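Local coordinates for rhamnogalacturonan endolyase YesW (Bacillus subtilis, PDB 2ZUX), which cleaves the rhamnogalacturonan backbone of plant cell-wall pectin by endo-type elimination, with calcium or manganese required for activity, at residues L36-L46 with P50-G61. Numbering follows the deposited sequence.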
# COMPACT_ATOMS: atom_id res chain seq x y z
N LEU A 36 -29.60 5.62 1.62
CA LEU A 36 -29.73 5.71 0.17
C LEU A 36 -29.22 7.07 -0.29
O LEU A 36 -28.83 7.89 0.54
CB LEU A 36 -31.20 5.53 -0.24
CG LEU A 36 -31.91 4.21 0.07
CD1 LEU A 36 -33.33 4.26 -0.48
CD2 LEU A 36 -31.16 3.04 -0.52
N PHE A 37 -29.22 7.30 -1.60
CA PHE A 37 -28.65 8.52 -2.16
C PHE A 37 -29.48 9.16 -3.26
O PHE A 37 -30.09 8.47 -4.08
CB PHE A 37 -27.24 8.25 -2.70
CG PHE A 37 -26.28 7.77 -1.65
CD1 PHE A 37 -25.66 8.68 -0.80
CD2 PHE A 37 -26.03 6.41 -1.50
CE1 PHE A 37 -24.78 8.24 0.18
CE2 PHE A 37 -25.15 5.97 -0.51
CZ PHE A 37 -24.52 6.88 0.33
N ASN A 38 -29.48 10.49 -3.28
CA ASN A 38 -29.99 11.24 -4.41
C ASN A 38 -28.84 11.92 -5.16
O ASN A 38 -27.91 12.44 -4.54
CB ASN A 38 -31.02 12.28 -3.97
CG ASN A 38 -32.35 11.65 -3.57
OD1 ASN A 38 -32.75 10.62 -4.11
ND2 ASN A 38 -33.03 12.27 -2.60
N VAL A 39 -28.91 11.88 -6.49
CA VAL A 39 -27.88 12.45 -7.35
C VAL A 39 -28.39 13.74 -7.99
O VAL A 39 -29.48 13.76 -8.58
CB VAL A 39 -27.43 11.45 -8.44
CG1 VAL A 39 -26.25 11.99 -9.23
CG2 VAL A 39 -27.07 10.10 -7.82
N TYR A 40 -27.60 14.81 -7.88
CA TYR A 40 -27.97 16.12 -8.41
C TYR A 40 -26.97 16.61 -9.44
O TYR A 40 -25.76 16.61 -9.19
CB TYR A 40 -28.08 17.14 -7.29
CG TYR A 40 -29.24 16.91 -6.35
CD1 TYR A 40 -30.40 17.68 -6.45
CD2 TYR A 40 -29.18 15.93 -5.36
CE1 TYR A 40 -31.47 17.47 -5.58
CE2 TYR A 40 -30.24 15.72 -4.50
CZ TYR A 40 -31.38 16.49 -4.61
OH TYR A 40 -32.44 16.28 -3.76
N ARG A 41 -27.48 17.04 -10.59
CA ARG A 41 -26.67 17.74 -11.57
C ARG A 41 -27.02 19.23 -11.54
O ARG A 41 -28.13 19.62 -11.92
CB ARG A 41 -26.87 17.18 -12.98
CG ARG A 41 -25.90 17.76 -14.01
CD ARG A 41 -26.22 17.32 -15.43
NE ARG A 41 -27.47 17.90 -15.91
CZ ARG A 41 -28.52 17.19 -16.32
NH1 ARG A 41 -28.49 15.87 -16.34
NH2 ARG A 41 -29.61 17.83 -16.74
N ASP A 42 -26.07 20.03 -11.05
CA ASP A 42 -26.22 21.49 -10.92
C ASP A 42 -27.50 21.88 -10.17
O ASP A 42 -28.23 22.79 -10.59
CB ASP A 42 -26.12 22.17 -12.30
CG ASP A 42 -24.72 22.09 -12.88
OD1 ASP A 42 -23.82 22.76 -12.35
OD2 ASP A 42 -24.53 21.36 -13.87
N GLY A 43 -27.75 21.19 -9.07
CA GLY A 43 -28.87 21.50 -8.17
C GLY A 43 -30.18 20.80 -8.49
O GLY A 43 -31.15 20.92 -7.74
N GLN A 44 -30.20 20.06 -9.60
CA GLN A 44 -31.41 19.37 -10.04
C GLN A 44 -31.29 17.86 -9.89
O GLN A 44 -30.33 17.25 -10.38
CB GLN A 44 -31.75 19.75 -11.48
CG GLN A 44 -32.25 21.19 -11.62
CD GLN A 44 -32.27 21.69 -13.05
OE1 GLN A 44 -31.41 21.33 -13.87
NE2 GLN A 44 -33.25 22.53 -13.37
N LYS A 45 -32.27 17.25 -9.21
CA LYS A 45 -32.26 15.81 -8.94
C LYS A 45 -32.48 14.99 -10.20
O LYS A 45 -33.37 15.29 -11.01
CB LYS A 45 -33.31 15.47 -7.87
CG LYS A 45 -33.16 14.06 -7.29
CD LYS A 45 -34.00 13.87 -6.03
CE LYS A 45 -35.49 13.75 -6.34
NZ LYS A 45 -36.25 13.28 -5.15
N LEU A 46 -31.67 13.94 -10.36
CA LEU A 46 -31.70 13.11 -11.56
C LEU A 46 -32.53 11.84 -11.40
O LEU A 46 -33.16 11.38 -12.35
CB LEU A 46 -30.27 12.72 -11.97
CG LEU A 46 -29.27 13.85 -12.24
CD1 LEU A 46 -27.89 13.27 -12.53
CD2 LEU A 46 -29.73 14.73 -13.39
N PRO A 50 -34.59 7.50 -4.45
CA PRO A 50 -33.23 7.35 -3.94
C PRO A 50 -32.59 6.04 -4.39
O PRO A 50 -33.25 4.99 -4.40
CB PRO A 50 -33.43 7.36 -2.42
CG PRO A 50 -34.63 8.22 -2.23
CD PRO A 50 -35.53 7.86 -3.37
N VAL A 51 -31.32 6.11 -4.79
CA VAL A 51 -30.61 4.93 -5.27
C VAL A 51 -29.80 4.31 -4.14
O VAL A 51 -29.43 4.99 -3.18
CB VAL A 51 -29.70 5.22 -6.50
CG1 VAL A 51 -30.52 5.75 -7.67
CG2 VAL A 51 -28.57 6.19 -6.15
N LYS A 52 -29.54 3.01 -4.26
CA LYS A 52 -28.76 2.30 -3.27
C LYS A 52 -27.30 2.25 -3.69
O LYS A 52 -26.42 2.70 -2.94
CB LYS A 52 -29.32 0.89 -3.05
CG LYS A 52 -28.64 0.14 -1.91
CD LYS A 52 -29.18 -1.27 -1.75
CE LYS A 52 -28.23 -2.10 -0.89
NZ LYS A 52 -28.70 -3.50 -0.68
N THR A 53 -27.03 1.73 -4.89
CA THR A 53 -25.65 1.60 -5.36
C THR A 53 -24.98 2.96 -5.53
O THR A 53 -25.64 3.95 -5.88
CB THR A 53 -25.56 0.78 -6.66
OG1 THR A 53 -24.20 0.39 -6.87
CG2 THR A 53 -26.04 1.59 -7.86
N THR A 54 -23.67 3.00 -5.29
CA THR A 54 -22.94 4.27 -5.30
C THR A 54 -22.26 4.59 -6.63
O THR A 54 -21.17 5.16 -6.67
CB THR A 54 -22.00 4.46 -4.08
OG1 THR A 54 -20.90 3.56 -4.14
CG2 THR A 54 -22.75 4.25 -2.77
N ASN A 55 -22.92 4.20 -7.72
CA ASN A 55 -22.56 4.70 -9.05
C ASN A 55 -23.83 4.98 -9.86
O ASN A 55 -24.88 4.38 -9.62
CB ASN A 55 -21.54 3.81 -9.78
CG ASN A 55 -22.06 2.43 -10.13
OD1 ASN A 55 -23.09 1.97 -9.63
ND2 ASN A 55 -21.31 1.75 -10.97
N TYR A 56 -23.71 5.90 -10.80
CA TYR A 56 -24.86 6.39 -11.55
C TYR A 56 -24.38 6.90 -12.90
O TYR A 56 -23.36 7.57 -12.97
CB TYR A 56 -25.53 7.52 -10.77
CG TYR A 56 -26.87 7.95 -11.33
CD1 TYR A 56 -28.05 7.34 -10.92
CD2 TYR A 56 -26.95 8.98 -12.27
CE1 TYR A 56 -29.28 7.74 -11.43
CE2 TYR A 56 -28.17 9.38 -12.79
CZ TYR A 56 -29.33 8.75 -12.37
OH TYR A 56 -30.54 9.15 -12.88
N VAL A 57 -25.11 6.57 -13.96
CA VAL A 57 -24.77 7.10 -15.28
C VAL A 57 -25.80 8.16 -15.68
O VAL A 57 -26.99 7.86 -15.82
CB VAL A 57 -24.65 5.97 -16.35
CG1 VAL A 57 -24.37 6.55 -17.73
CG2 VAL A 57 -23.55 4.99 -15.97
N ASP A 58 -25.34 9.40 -15.83
CA ASP A 58 -26.18 10.51 -16.28
C ASP A 58 -26.02 10.69 -17.78
O ASP A 58 -25.03 11.26 -18.26
CB ASP A 58 -25.82 11.80 -15.52
CG ASP A 58 -26.66 13.00 -15.97
OD1 ASP A 58 -27.72 12.83 -16.61
OD2 ASP A 58 -26.25 14.13 -15.65
N LYS A 59 -27.01 10.21 -18.53
CA LYS A 59 -27.01 10.28 -19.99
C LYS A 59 -27.12 11.71 -20.52
O LYS A 59 -26.72 11.99 -21.65
CB LYS A 59 -28.13 9.41 -20.56
CG LYS A 59 -27.88 7.92 -20.46
CD LYS A 59 -29.12 7.11 -20.82
CE LYS A 59 -28.90 5.62 -20.59
NZ LYS A 59 -28.76 5.28 -19.14
N ASN A 60 -27.67 12.61 -19.70
CA ASN A 60 -27.93 13.99 -20.12
C ASN A 60 -26.85 15.00 -19.72
O ASN A 60 -26.92 16.17 -20.09
CB ASN A 60 -29.30 14.45 -19.61
CG ASN A 60 -30.45 13.63 -20.17
OD1 ASN A 60 -30.37 13.10 -21.29
ND2 ASN A 60 -31.53 13.53 -19.41
N GLY A 61 -25.86 14.55 -18.95
CA GLY A 61 -24.81 15.43 -18.46
C GLY A 61 -23.82 15.86 -19.53
O GLY A 61 -23.69 15.21 -20.57
O HOH W 1 -31.22 15.18 -16.46
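This contact lies in the N-terminal beta-sheet domain, which belongs to the E-set clan. It brings together the two ends of the sheet: the hairpin of strands 36-41 and 44-45, turned by a type I' turn from Arg41 to Gln44, and the outermost strand 55-58 with the loop leading into it. One antiparallel bridge joins the backbones: Phe37 N donates to Val51 O, and Val51 N returns to Phe37 O at 2.8 Å.

Beside this bridge, Leu36 CB meets Pro50 CB at 3.6 Å, and its CD2 reaches the Lys52 backbone. The Phe37 ring lies obliquely to Thr54, with Phe37 CE2 3.7 Å from Thr54 CG2; Trp25 packs edge-to-face with the same ring. Further along, Val39 CG2 and Leu46 CD1 approach the Tyr56 ring obliquely, Leu46 CD1 lying 3.9 Å from Tyr56 CE2.

The polar end is a salt bridge. Arg41 NH1 donates to Asp58 OD2 at 2.9 Å, nearly straight at 168°. Asp58 OD2 accepts it through its syn lone pair, and the two flat groups are only 10° from coplanar. The Arg41 chain bends at chi3 (68°), which turns the guanidinium toward the carboxylate. Asp58 OD2 also bonds to Tyr67 OH on strand 66-73. Asp58 OD1 accepts from Asn60 N at 3.1 Å, from above the carboxylate plane, making an Asx turn. A water bound to Arg41 NH1 reaches Asn60 ND2 weakly. An alanine in place of Asp58 would probably leave Arg41 without its countercharge and the 58-61 turn without its side-chain brace.

The chemistry is thus divided: apolar side chains fill the middle, while a buried carboxylate, gripped through both oxygens, ties the hairpin to the turn that ends strand 55-58.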